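Local coordinates for CrtC domain-containing protein (Fusarium vanettenii 77-13-4, PDB 7A0Q) that probably hydrates the phytoalexin kievitone, as a fungal kievitone hydratase built from two lipocalin-like domains, at residues H78-D81 against T86-R89; G57-S62 against T114-S119; H101-V106 against G121-K126; H202-R207 against W219-L224; S138-N141 against T146-I149. All blocks are in the same frame, centred on the assembly; numbering follows the deposited sequence.

Interaction 1: residues H78-D81 against T86-R89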
# COMPACT_ATOMS: atom_id res chain seq x y z
N HIS A 78 -1.15 -0.36 8.89
CA HIS A 78 -0.37 0.85 8.63
C HIS A 78 0.01 1.53 9.93
O HIS A 78 -0.88 1.83 10.74
CB HIS A 78 -1.18 1.80 7.75
CG HIS A 78 -0.49 3.11 7.50
ND1 HIS A 78 -1.16 4.31 7.52
CD2 HIS A 78 0.80 3.40 7.21
CE1 HIS A 78 -0.31 5.29 7.25
NE2 HIS A 78 0.89 4.76 7.07
N TYR A 79 1.30 1.80 10.12
CA TYR A 79 1.79 2.61 11.24
C TYR A 79 2.43 3.88 10.69
O TYR A 79 3.25 3.81 9.78
CB TYR A 79 2.81 1.86 12.09
CG TYR A 79 3.30 2.63 13.30
CD1 TYR A 79 4.34 3.55 13.20
CD2 TYR A 79 2.74 2.41 14.56
CE1 TYR A 79 4.80 4.25 14.31
CE2 TYR A 79 3.20 3.10 15.68
CZ TYR A 79 4.22 4.02 15.54
OH TYR A 79 4.67 4.69 16.66
N LEU A 80 2.07 5.02 11.27
CA LEU A 80 2.65 6.30 10.87
C LEU A 80 3.28 6.98 12.08
O LEU A 80 2.62 7.15 13.11
CB LEU A 80 1.58 7.22 10.24
CG LEU A 80 2.13 8.57 9.77
CD1 LEU A 80 3.05 8.39 8.58
CD2 LEU A 80 1.02 9.54 9.44
N ASP A 81 4.54 7.37 11.95
CA ASP A 81 5.17 8.25 12.92
C ASP A 81 5.08 9.69 12.43
O ASP A 81 5.37 9.97 11.27
CB ASP A 81 6.63 7.88 13.16
CG ASP A 81 7.28 8.83 14.16
OD1 ASP A 81 6.90 8.77 15.34
OD2 ASP A 81 8.13 9.65 13.75
N THR A 86 1.42 9.51 16.82
CA THR A 86 1.57 8.32 16.00
C THR A 86 0.20 7.71 15.81
O THR A 86 -0.75 8.03 16.52
CB THR A 86 2.49 7.29 16.66
OG1 THR A 86 1.84 6.78 17.83
CG2 THR A 86 3.81 7.91 17.06
N TYR A 87 0.09 6.78 14.86
CA TYR A 87 -1.12 5.98 14.83
C TYR A 87 -0.84 4.64 14.17
O TYR A 87 0.13 4.47 13.42
CB TYR A 87 -2.30 6.68 14.14
CG TYR A 87 -2.18 7.05 12.67
CD1 TYR A 87 -2.17 6.07 11.67
CD2 TYR A 87 -2.18 8.37 12.28
CE1 TYR A 87 -2.11 6.43 10.33
CE2 TYR A 87 -2.13 8.74 10.93
CZ TYR A 87 -2.09 7.76 9.96
OH TYR A 87 -2.04 8.10 8.63
N PHE A 88 -1.68 3.68 14.51
CA PHE A 88 -1.80 2.43 13.78
C PHE A 88 -3.23 2.32 13.30
O PHE A 88 -4.17 2.64 14.04
CB PHE A 88 -1.45 1.23 14.67
CG PHE A 88 -1.50 -0.10 13.94
CD1 PHE A 88 -0.42 -0.52 13.16
CD2 PHE A 88 -2.61 -0.93 14.05
CE1 PHE A 88 -0.47 -1.76 12.50
CE2 PHE A 88 -2.66 -2.16 13.40
CZ PHE A 88 -1.59 -2.58 12.62
N ARG A 89 -3.40 1.89 12.06
CA ARG A 89 -4.73 1.67 11.51
C ARG A 89 -4.73 0.40 10.68
O ARG A 89 -3.69 -0.04 10.17
CB ARG A 89 -5.21 2.90 10.70
CG ARG A 89 -4.31 3.29 9.54
CD ARG A 89 -4.76 4.62 8.96
NE ARG A 89 -3.97 5.00 7.79
CZ ARG A 89 -4.18 6.11 7.08
NH1 ARG A 89 -5.15 6.96 7.44
NH2 ARG A 89 -3.41 6.38 6.03

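Interaction 2: residues G57-S62 against T114-S119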
# COMPACT_ATOMS: atom_id res chain seq x y z
N GLY A 57 8.95 7.70 9.69
CA GLY A 57 8.09 7.65 8.52
C GLY A 57 6.93 6.67 8.67
O GLY A 57 6.21 6.70 9.68
N SER A 58 6.72 5.84 7.65
CA SER A 58 5.50 5.06 7.48
C SER A 58 5.84 3.62 7.12
O SER A 58 6.76 3.37 6.33
CB SER A 58 4.63 5.72 6.39
OG SER A 58 3.57 4.89 5.97
N TRP A 59 5.10 2.68 7.71
CA TRP A 59 5.25 1.25 7.47
C TRP A 59 3.85 0.72 7.15
O TRP A 59 2.91 1.00 7.88
CB TRP A 59 5.84 0.53 8.70
CG TRP A 59 7.23 0.95 9.12
CD1 TRP A 59 8.40 0.31 8.83
CD2 TRP A 59 7.60 2.09 9.93
NE1 TRP A 59 9.47 0.97 9.41
CE2 TRP A 59 9.00 2.07 10.08
CE3 TRP A 59 6.87 3.13 10.53
CZ2 TRP A 59 9.69 3.04 10.81
CZ3 TRP A 59 7.56 4.09 11.26
CH2 TRP A 59 8.96 4.04 11.39
N TRP A 60 3.71 -0.04 6.05
CA TRP A 60 2.39 -0.28 5.48
C TRP A 60 2.35 -1.64 4.79
O TRP A 60 3.31 -2.02 4.12
CB TRP A 60 2.09 0.85 4.49
CG TRP A 60 0.76 0.94 3.85
CD1 TRP A 60 -0.24 1.82 4.17
CD2 TRP A 60 0.29 0.21 2.71
NE1 TRP A 60 -1.30 1.67 3.32
CE2 TRP A 60 -1.01 0.68 2.41
CE3 TRP A 60 0.84 -0.81 1.91
CZ2 TRP A 60 -1.77 0.17 1.36
CZ3 TRP A 60 0.08 -1.31 0.85
CH2 TRP A 60 -1.21 -0.82 0.59
N SER A 61 1.25 -2.36 4.96
CA SER A 61 1.10 -3.64 4.27
C SER A 61 -0.34 -3.84 3.82
O SER A 61 -1.29 -3.48 4.54
CB SER A 61 1.55 -4.83 5.14
OG SER A 61 0.76 -5.01 6.32
N SER A 62 -0.49 -4.39 2.62
CA SER A 62 -1.78 -4.87 2.14
C SER A 62 -1.64 -6.34 1.74
O SER A 62 -0.88 -6.67 0.82
CB SER A 62 -2.29 -4.00 0.99
OG SER A 62 -1.47 -4.11 -0.17
N THR A 114 17.08 0.74 16.90
CA THR A 114 17.76 0.31 15.67
C THR A 114 17.11 -0.91 15.03
O THR A 114 17.68 -1.46 14.08
CB THR A 114 19.24 0.02 15.95
OG1 THR A 114 19.35 -1.10 16.83
CG2 THR A 114 19.91 1.23 16.58
N THR A 115 15.98 -1.36 15.55
CA THR A 115 15.20 -2.45 14.97
C THR A 115 13.84 -1.91 14.55
O THR A 115 13.50 -0.75 14.83
CB THR A 115 15.06 -3.62 15.96
OG1 THR A 115 14.52 -3.16 17.20
CG2 THR A 115 16.41 -4.30 16.21
N LEU A 116 13.07 -2.74 13.84
CA LEU A 116 11.72 -2.38 13.43
C LEU A 116 10.74 -3.03 14.41
O LEU A 116 10.60 -4.26 14.44
CB LEU A 116 11.44 -2.83 11.99
CG LEU A 116 9.99 -2.68 11.53
CD1 LEU A 116 9.46 -1.28 11.83
CD2 LEU A 116 9.88 -3.01 10.05
N ASP A 117 10.08 -2.19 15.21
CA ASP A 117 9.05 -2.65 16.15
C ASP A 117 8.21 -1.42 16.49
O ASP A 117 8.51 -0.68 17.43
CB ASP A 117 9.68 -3.28 17.40
CG ASP A 117 8.65 -3.96 18.30
OD1 ASP A 117 7.44 -3.71 18.16
OD2 ASP A 117 9.07 -4.73 19.20
N VAL A 118 7.17 -1.18 15.68
CA VAL A 118 6.30 -0.03 15.85
C VAL A 118 4.93 -0.52 16.27
O VAL A 118 4.42 -1.53 15.75
CB VAL A 118 6.22 0.84 14.57
CG1 VAL A 118 7.58 1.54 14.28
CG2 VAL A 118 5.73 0.03 13.38
N SER A 119 4.31 0.18 17.22
CA SER A 119 3.04 -0.29 17.73
C SER A 119 2.27 0.84 18.39
O SER A 119 2.84 1.83 18.85
CB SER A 119 3.25 -1.43 18.74
OG SER A 119 4.00 -0.96 19.84

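Interaction 3: residues H101-V106 against G121-K126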
# COMPACT_ATOMS: atom_id res chain seq x y z
N HIS A 101 -14.31 -4.03 8.03
CA HIS A 101 -14.08 -3.50 9.36
C HIS A 101 -12.78 -2.71 9.36
O HIS A 101 -11.82 -3.11 8.69
CB HIS A 101 -14.02 -4.61 10.41
CG HIS A 101 -15.30 -5.38 10.52
ND1 HIS A 101 -16.37 -4.93 11.26
CD2 HIS A 101 -15.69 -6.54 9.96
CE1 HIS A 101 -17.36 -5.79 11.17
NE2 HIS A 101 -16.97 -6.78 10.38
N GLN A 102 -12.75 -1.62 10.12
CA GLN A 102 -11.56 -0.77 10.17
C GLN A 102 -11.49 -0.07 11.52
O GLN A 102 -12.50 0.10 12.21
CB GLN A 102 -11.56 0.28 9.05
CG GLN A 102 -12.81 1.16 8.97
CD GLN A 102 -12.83 2.30 9.98
OE1 GLN A 102 -11.80 2.89 10.29
NE2 GLN A 102 -14.02 2.60 10.50
N TYR A 103 -10.29 0.37 11.86
CA TYR A 103 -10.11 1.26 13.00
C TYR A 103 -8.81 2.03 12.84
O TYR A 103 -7.92 1.64 12.07
CB TYR A 103 -10.11 0.49 14.33
CG TYR A 103 -8.83 -0.28 14.60
CD1 TYR A 103 -8.65 -1.55 14.07
CD2 TYR A 103 -7.81 0.26 15.36
CE1 TYR A 103 -7.50 -2.27 14.31
CE2 TYR A 103 -6.65 -0.45 15.61
CZ TYR A 103 -6.50 -1.72 15.08
OH TYR A 103 -5.35 -2.44 15.32
N VAL A 104 -8.72 3.13 13.59
CA VAL A 104 -7.52 3.95 13.72
C VAL A 104 -7.30 4.15 15.21
O VAL A 104 -8.23 4.56 15.92
CB VAL A 104 -7.66 5.31 13.01
CG1 VAL A 104 -6.36 6.11 13.12
CG2 VAL A 104 -8.10 5.17 11.56
N THR A 105 -6.10 3.86 15.69
CA THR A 105 -5.77 4.06 17.10
C THR A 105 -4.54 4.95 17.22
O THR A 105 -3.55 4.76 16.52
CB THR A 105 -5.60 2.71 17.83
OG1 THR A 105 -5.46 2.94 19.24
CG2 THR A 105 -4.39 1.94 17.32
N VAL A 106 -4.64 5.97 18.08
CA VAL A 106 -3.67 7.06 18.12
C VAL A 106 -2.73 6.86 19.29
O VAL A 106 -3.17 6.58 20.42
CB VAL A 106 -4.39 8.42 18.20
CG1 VAL A 106 -3.38 9.55 18.32
CG2 VAL A 106 -5.25 8.61 16.97
N GLY A 121 -0.54 0.21 21.35
CA GLY A 121 -1.19 -0.90 22.02
C GLY A 121 -0.64 -2.22 21.52
O GLY A 121 0.53 -2.35 21.16
N ASN A 122 -1.51 -3.23 21.50
CA ASN A 122 -1.15 -4.57 21.04
C ASN A 122 -1.37 -4.74 19.54
O ASN A 122 -1.87 -5.77 19.08
CB ASN A 122 -1.92 -5.62 21.82
CG ASN A 122 -1.21 -6.97 21.86
OD1 ASN A 122 -0.06 -7.09 21.44
ND2 ASN A 122 -1.91 -7.99 22.35
N ASN A 123 -1.03 -3.71 18.76
CA ASN A 123 -1.21 -3.68 17.32
C ASN A 123 0.03 -3.03 16.74
O ASN A 123 0.53 -2.06 17.29
CB ASN A 123 -2.43 -2.84 16.91
CG ASN A 123 -3.62 -3.03 17.85
OD1 ASN A 123 -4.32 -4.03 17.77
ND2 ASN A 123 -3.85 -2.05 18.72
N GLY A 124 0.54 -3.55 15.62
CA GLY A 124 1.68 -2.89 15.01
C GLY A 124 2.30 -3.68 13.88
O GLY A 124 1.68 -4.59 13.30
N ILE A 125 3.53 -3.29 13.54
CA ILE A 125 4.34 -3.92 12.51
C ILE A 125 5.73 -4.12 13.09
O ILE A 125 6.28 -3.22 13.72
CB ILE A 125 4.38 -3.08 11.21
CG1 ILE A 125 2.98 -3.01 10.58
CG2 ILE A 125 5.40 -3.66 10.22
CD1 ILE A 125 2.86 -2.02 9.43
N LYS A 126 6.28 -5.32 12.94
CA LYS A 126 7.61 -5.54 13.48
C LYS A 126 8.39 -6.50 12.60
O LYS A 126 7.82 -7.34 11.91
CB LYS A 126 7.55 -6.08 14.92
CG LYS A 126 6.90 -7.45 15.04
CD LYS A 126 6.79 -7.91 16.51
CE LYS A 126 8.16 -8.06 17.16
NZ LYS A 126 8.08 -8.77 18.48

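Interaction 4: residues H202-R207 against W219-L224. With NAG (2-acetamido-2-deoxy-beta-D-glucopyranose), chain C; IMD (imidazole), chain F.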
# COMPACT_ATOMS: atom_id res chain seq x y z
N HIS A 202 -0.52 -13.16 -1.08
CA HIS A 202 0.72 -12.38 -1.13
C HIS A 202 0.49 -11.06 -0.43
O HIS A 202 -0.64 -10.62 -0.25
CB HIS A 202 1.22 -12.14 -2.56
CG HIS A 202 0.31 -11.29 -3.39
ND1 HIS A 202 0.55 -9.95 -3.64
CD2 HIS A 202 -0.84 -11.58 -4.04
CE1 HIS A 202 -0.42 -9.46 -4.40
NE2 HIS A 202 -1.28 -10.43 -4.66
N THR A 203 1.59 -10.42 -0.04
CA THR A 203 1.52 -9.14 0.66
C THR A 203 2.37 -8.13 -0.09
O THR A 203 3.51 -8.43 -0.46
CB THR A 203 2.00 -9.27 2.12
OG1 THR A 203 1.10 -10.12 2.83
CG2 THR A 203 2.05 -7.91 2.82
N TRP A 204 1.81 -6.94 -0.31
CA TRP A 204 2.59 -5.79 -0.76
C TRP A 204 2.94 -5.02 0.50
O TRP A 204 2.06 -4.50 1.19
CB TRP A 204 1.80 -4.93 -1.73
CG TRP A 204 2.55 -3.70 -2.23
CD1 TRP A 204 3.09 -2.68 -1.47
CD2 TRP A 204 2.83 -3.37 -3.59
NE1 TRP A 204 3.67 -1.73 -2.30
CE2 TRP A 204 3.52 -2.14 -3.60
CE3 TRP A 204 2.54 -3.99 -4.81
CZ2 TRP A 204 3.94 -1.52 -4.79
CZ3 TRP A 204 2.94 -3.37 -5.99
CH2 TRP A 204 3.64 -2.16 -5.97
N TYR A 205 4.23 -4.97 0.81
CA TYR A 205 4.75 -4.18 1.91
C TYR A 205 5.34 -2.89 1.32
O TYR A 205 6.15 -2.94 0.40
CB TYR A 205 5.81 -4.97 2.67
CG TYR A 205 6.55 -4.16 3.71
CD1 TYR A 205 5.99 -3.96 4.98
CD2 TYR A 205 7.79 -3.60 3.43
CE1 TYR A 205 6.66 -3.22 5.93
CE2 TYR A 205 8.47 -2.85 4.38
CZ TYR A 205 7.89 -2.67 5.63
OH TYR A 205 8.57 -1.94 6.57
N ASP A 206 4.91 -1.75 1.84
CA ASP A 206 5.38 -0.46 1.33
C ASP A 206 6.02 0.33 2.46
O ASP A 206 5.41 0.53 3.52
CB ASP A 206 4.24 0.35 0.70
CG ASP A 206 4.72 1.21 -0.44
OD1 ASP A 206 4.99 0.65 -1.52
OD2 ASP A 206 4.85 2.43 -0.24
N ARG A 207 7.24 0.78 2.23
CA ARG A 207 8.03 1.52 3.21
C ARG A 207 8.31 2.91 2.68
O ARG A 207 8.83 3.05 1.57
CB ARG A 207 9.34 0.78 3.49
CG ARG A 207 10.29 1.53 4.36
CD ARG A 207 9.85 1.58 5.81
NE ARG A 207 10.87 2.26 6.61
CZ ARG A 207 10.65 3.36 7.33
NH1 ARG A 207 9.43 3.92 7.39
NH2 ARG A 207 11.66 3.89 8.02
N TRP A 219 -3.57 13.30 -2.25
CA TRP A 219 -3.06 12.51 -3.36
C TRP A 219 -3.96 11.31 -3.59
O TRP A 219 -4.79 10.95 -2.75
CB TRP A 219 -1.62 12.03 -3.11
CG TRP A 219 -1.43 11.15 -1.89
CD1 TRP A 219 -1.65 9.80 -1.80
CD2 TRP A 219 -0.93 11.56 -0.60
NE1 TRP A 219 -1.34 9.35 -0.54
CE2 TRP A 219 -0.90 10.41 0.22
CE3 TRP A 219 -0.54 12.79 -0.07
CZ2 TRP A 219 -0.47 10.45 1.54
CZ3 TRP A 219 -0.11 12.83 1.25
CH2 TRP A 219 -0.08 11.66 2.04
N THR A 220 -3.76 10.68 -4.75
CA THR A 220 -4.22 9.32 -5.00
C THR A 220 -3.00 8.48 -5.34
O THR A 220 -2.15 8.92 -6.13
CB THR A 220 -5.24 9.27 -6.13
OG1 THR A 220 -6.37 10.08 -5.78
CG2 THR A 220 -5.71 7.83 -6.37
N TRP A 221 -2.92 7.29 -4.74
CA TRP A 221 -1.88 6.31 -5.03
C TRP A 221 -2.53 5.02 -5.49
O TRP A 221 -3.47 4.53 -4.85
CB TRP A 221 -1.00 6.06 -3.80
CG TRP A 221 0.09 5.02 -3.98
CD1 TRP A 221 1.21 5.13 -4.76
CD2 TRP A 221 0.18 3.74 -3.33
NE1 TRP A 221 1.99 3.99 -4.64
CE2 TRP A 221 1.38 3.13 -3.77
CE3 TRP A 221 -0.63 3.06 -2.41
CZ2 TRP A 221 1.78 1.86 -3.34
CZ3 TRP A 221 -0.23 1.79 -1.97
CH2 TRP A 221 0.97 1.21 -2.45
N PHE A 222 -2.01 4.45 -6.57
CA PHE A 222 -2.44 3.15 -7.06
C PHE A 222 -1.33 2.12 -6.92
O PHE A 222 -0.17 2.38 -7.25
CB PHE A 222 -2.85 3.21 -8.53
CG PHE A 222 -4.10 3.97 -8.79
CD1 PHE A 222 -5.34 3.35 -8.67
CD2 PHE A 222 -4.05 5.31 -9.16
CE1 PHE A 222 -6.52 4.06 -8.91
CE2 PHE A 222 -5.22 6.02 -9.41
CZ PHE A 222 -6.45 5.40 -9.29
N GLN A 223 -1.72 0.93 -6.47
CA GLN A 223 -0.86 -0.24 -6.38
C GLN A 223 -1.51 -1.31 -7.25
O GLN A 223 -2.58 -1.81 -6.91
CB GLN A 223 -0.77 -0.70 -4.92
CG GLN A 223 0.02 -1.98 -4.74
CD GLN A 223 -0.46 -2.82 -3.57
OE1 GLN A 223 -0.68 -4.02 -3.72
NE2 GLN A 223 -0.60 -2.20 -2.39
N LEU A 224 -0.88 -1.66 -8.38
CA LEU A 224 -1.54 -2.52 -9.36
C LEU A 224 -0.77 -3.80 -9.63
O LEU A 224 0.46 -3.80 -9.76
CB LEU A 224 -1.76 -1.77 -10.68
CG LEU A 224 -2.45 -0.41 -10.57
CD1 LEU A 224 -2.56 0.24 -11.95
CD2 LEU A 224 -3.83 -0.52 -9.88
C1 NAG C . -7.00 16.46 -4.48
C2 NAG C . -7.40 15.58 -5.66
C3 NAG C . -8.16 16.41 -6.70
C4 NAG C . -9.31 17.19 -6.07
C5 NAG C . -8.86 17.95 -4.83
C6 NAG C . -10.03 18.51 -4.05
C7 NAG C . -6.03 13.66 -6.34
C8 NAG C . -4.80 13.22 -7.08
N2 NAG C . -6.24 14.97 -6.28
O3 NAG C . -8.66 15.52 -7.69
O4 NAG C . -9.74 18.17 -7.01
O5 NAG C . -8.17 17.07 -3.93
O6 NAG C . -10.92 17.47 -3.66
O7 NAG C . -6.79 12.85 -5.81
N1 IMD F . 0.63 4.94 0.30
C2 IMD F . 1.74 4.72 -0.45
N3 IMD F . 2.28 3.54 -0.07
C4 IMD F . 1.52 3.01 0.90
C5 IMD F . 0.48 3.89 1.13

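Interaction 5: residues S138-N141 against T146-I149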
# COMPACT_ATOMS: atom_id res chain seq x y z
N SER A 138 2.71 -8.06 10.48
CA SER A 138 1.65 -7.08 10.69
C SER A 138 0.59 -7.73 11.57
O SER A 138 0.05 -8.77 11.20
CB SER A 138 1.03 -6.61 9.37
OG SER A 138 1.96 -5.89 8.59
N TYR A 139 0.28 -7.11 12.71
CA TYR A 139 -0.64 -7.75 13.64
C TYR A 139 -1.58 -6.74 14.27
O TYR A 139 -1.26 -5.55 14.41
CB TYR A 139 0.13 -8.51 14.74
CG TYR A 139 0.94 -7.62 15.64
CD1 TYR A 139 2.20 -7.16 15.24
CD2 TYR A 139 0.44 -7.20 16.87
CE1 TYR A 139 2.94 -6.33 16.05
CE2 TYR A 139 1.19 -6.36 17.69
CZ TYR A 139 2.44 -5.94 17.28
OH TYR A 139 3.19 -5.10 18.07
N SER A 140 -2.77 -7.23 14.63
CA SER A 140 -3.83 -6.40 15.16
C SER A 140 -4.63 -7.23 16.15
O SER A 140 -4.89 -8.42 15.91
CB SER A 140 -4.75 -5.87 14.04
OG SER A 140 -5.80 -5.08 14.57
N ASN A 141 -5.00 -6.60 17.29
CA ASN A 141 -5.77 -7.25 18.35
C ASN A 141 -6.81 -6.24 18.82
O ASN A 141 -6.77 -5.72 19.93
CB ASN A 141 -4.87 -7.71 19.50
CG ASN A 141 -3.94 -8.80 19.08
OD1 ASN A 141 -4.35 -9.95 18.91
ND2 ASN A 141 -2.67 -8.46 18.89
N THR A 146 -8.79 -8.36 13.95
CA THR A 146 -7.79 -9.15 14.64
C THR A 146 -7.11 -10.06 13.63
O THR A 146 -7.78 -10.80 12.90
CB THR A 146 -8.42 -9.97 15.78
OG1 THR A 146 -8.83 -9.08 16.83
CG2 THR A 146 -7.40 -10.95 16.35
N PHE A 147 -5.78 -9.99 13.56
CA PHE A 147 -5.04 -10.81 12.62
C PHE A 147 -3.58 -10.84 13.06
O PHE A 147 -3.15 -10.05 13.90
CB PHE A 147 -5.18 -10.30 11.17
CG PHE A 147 -4.78 -8.86 10.97
CD1 PHE A 147 -3.44 -8.49 10.86
CD2 PHE A 147 -5.75 -7.87 10.85
CE1 PHE A 147 -3.08 -7.15 10.68
CE2 PHE A 147 -5.40 -6.52 10.64
CZ PHE A 147 -4.06 -6.18 10.55
N ASP A 148 -2.83 -11.77 12.48
CA ASP A 148 -1.42 -11.93 12.82
C ASP A 148 -0.76 -12.52 11.58
O ASP A 148 -0.80 -13.73 11.35
CB ASP A 148 -1.24 -12.81 14.05
CG ASP A 148 0.18 -12.85 14.56
OD1 ASP A 148 1.09 -12.30 13.91
OD2 ASP A 148 0.41 -13.47 15.63
N ILE A 149 -0.20 -11.64 10.75
CA ILE A 149 0.24 -11.97 9.40
C ILE A 149 1.74 -11.79 9.32
O ILE A 149 2.26 -10.72 9.66
CB ILE A 149 -0.46 -11.07 8.37
CG1 ILE A 149 -1.98 -11.20 8.49
CG2 ILE A 149 0.02 -11.41 6.98
CD1 ILE A 149 -2.77 -10.22 7.61
O HOH W 1 -3.51 -11.02 16.66

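Interaction 1: residues H78-D81 against T86-R89
H78 and R89 meet twice, through their backbones and through their side chains. Four backbone hydrogen bonds hold H78-D81 and T86-R89 antiparallel: H78 and R89 exchange one pair, and L80 and Y87 the other, with L80 N to Y87 O at 2.9 Å. The side-chain bond runs from R89 NE to H78 ND1 (2.9 Å, 139° at the hydrogen). R89 NE lies in the imidazole plane, whereas ND1 is tilted 27° from the guanidinium plane, and the bond is bent. ND1 accepts here, and NE2 of the same ring is bonded to S58.

Apolar contacts flank this pair. A chi1 of 63° folds the Y87 ring back over the partner strand, where L80 CB sits 3.9 Å from the ring centroid, over the face. On the other side of the sheet Y79 CB touches F88 CD1 at 4.2 Å, and the phenol oxygen of Y79 bonds to T110. T86, on that same side, belongs to the magnesium site with S109 and S119.

This hairpin of strands 72-81 and 86-94 is continued by strand 58-66 beside Y79 and by strand 100-107 beside F88, while V118 and V120 of strand 117-120 pack against its Y79 side.

Interaction 2: residues G57-S62 against T114-S119
W59 on strand 58-66 faces L116, just before strand 117-120, and V118 on it. The backbones do not pair: the nearest CA atoms, those of W59 and V118, are 8.5 Å apart, a spacing bridged by side chains alone. The CB atoms of W59 and V118 both point at the opposite segment, and L116 reaches it with the end of its side chain.

Both aliphatic residues lie over one face of the indole and divide it between them. L116 CD1 covers the five-membered ring, 3.6 Å from its centroid and 3.3 Å from W59 NE1, while L116 CD2 is at 3.8 Å from W59 CD1. V118 CG1 stands over the six-membered ring, 4.0 Å from that centroid and only 11° off the normal, a nearly vertical CH-pi contact. With CG1 anti to the carbonyl carbon (chi1 -68°), V118 presents this methyl to the ring. L116 and W59 run past each other in opposite directions, and the leucine methyls meet the pyrrole end of the indole.

The indole nitrogen is satisfied elsewhere, by Q51 O, and R207 makes a cation-pi contact with the same ring system. I125 of strand 123-127 also packs against W59. S119, next to V118, belongs to the magnesium site. The tryptophan and its two aliphatic partners fill the interior between strands 58-66 and 117-120 of the lipocalin-like N-terminal domain.

Interaction 3: residues H101-V106 against G121-K126
Y103 and N123 carry this contact between strands 100-107 and 123-127, whose backbones stay well apart; even the nearest CA atoms, of T105 and G121, are 8.4 Å from each other. Along H101-V106, Y103 and T105 turn their side chains to the opposite segment, and Y103 is the first to touch it. With its ring swung to a chi1 of 75°, the phenol reaches across and its oxygen alone makes the close approach.

Y103 OH sits over the face of the N123 amide, above N123 CG at 3.1 Å, with N123 OD1 also 3.1 Å from Y103 OH. Ring and amide planes are turned 61° apart. The clear polar partners lie elsewhere: Y103 OH bonds to S140 OG, N123 OD1 to the backbone N of N141, and N123 ND2 to V120 O. The amide is therefore held at both ends, and the phenol comes to rest against a group whose rotation is already fixed.

Two residues on, T105 also points across, and its methyl CG2 comes within 4.3 Å of N123 ND2, a looser contact. F88, from the strand next to 100-107, packs on both Y103 and N123, and H142 stacks on the Y103 ring. A buried tyrosine and asparagine tied into a polar network with S140 and N141 here join non-adjacent strands across the interior of the N-terminal lipocalin-like domain.

Interaction 4: residues H202-R207 against W219-L224
The junction between the two lipocalin-like domains brings W204 and D206 of strand 202-210 against W221 and Q223 of strand 218-225, beside a buried site where an imidazole, probably from the crystallisation liquor, is bound. The strand segments run 10.3 Å apart at closest, so side chains alone bridge the gap.

Q223 lies flat on W204: its amide plane is 20° from the indole plane, and CG sits 3.3 Å from the centroid of the six-membered ring, over the face. Q223 OE1 extends to 3.3 Å from W204 CB and is bonded to Y64 and H225. W221 turns its edge toward the face of W204 in an offset edge-to-face pair, planes at 74°. Strand 218-225 is the first of the closed eight-stranded barrel, whereas strand 202-210 pairs with 58-66 of the N-terminal domain.

W204 NE1 donates to D206 OD1 at 2.8 Å in an almost straight bond (177°), on the anti side of the carboxylate and somewhat out of its plane. The second oxygen, D206 OD2, accepts from imidazole N3 at 2.8 Å. Imidazole C2 rests over the W221 face, 3.4 Å from W221 CD2, and E340 binds the same ligand. At the other end of 219-224, T220 OG1 donates to O7 of the attached N-acetylglucosamine.

Interaction 5: residues S138-N141 against T146-I149
S138-N141 and T146-I149 form an antiparallel ladder in which S138 pairs with I149 and S140 with F147 through two hydrogen bonds each, the shortest being S138 N to I149 O at 2.8 Å; Y139-D148 and N141-T146 are the non-hydrogen-bonded pairs.

F147 is the main side chain across the contact. Its first torsion (chi1 56°) leans the ring over the neighbouring strand. S140 CB sits on the ring face, 3.7 Å from the centroid and 19° off the normal, while S138 O approaches the ring edge in its plane, 3.5 Å from F147 CD1. The hydroxyl of S140 turns elsewhere, to V145 O. V75 and A77 of strand 72-81 also pack on F147.

The face of Y139, N141, T146 and D148 is more open and more polar. Y139 CB comes 4.0 Å from D148 OD1, whose carboxylate makes a salt bridge with R137, and T146 CG2 reaches N141 OD1 at 4.1 Å. A water lies between the strands, 2.6 Å from N141 OD1 and 2.9 Å from F147 O.

The ladder is thus two-sided: the buried face combines an aromatic ring with two small serines, S140 bonded within the hairpin to V145 and S138 bonded to Y151 and S61, and the outer face carries a charged group and a bridging water, consistent with a hairpin set at the border between interior and solvent.

Interactions 1 and 5 are hairpins joined by backbone ladders; interactions 2, 3 and 4 bridge strands that share no backbone bonds and rely on side chains. Interactions 1 to 4 are buried, whereas interaction 5 is partly open on one face. Neighbouring strands tie them together: Y79 of interaction 1 pairs with W59 of interaction 2, F88 with T105 of interaction 3, and V118 with I125 links interactions 2 and 3. Serine and asparagine bonds then connect interaction 3 to interaction 5. Chemistry follows place: CH-pi packing in interaction 2, a polar network in interaction 3, and an edge-to-face tryptophan pair, a stacked amide and a carboxylate in interaction 4, nearest the chain's centre, whose two segments come from different domains.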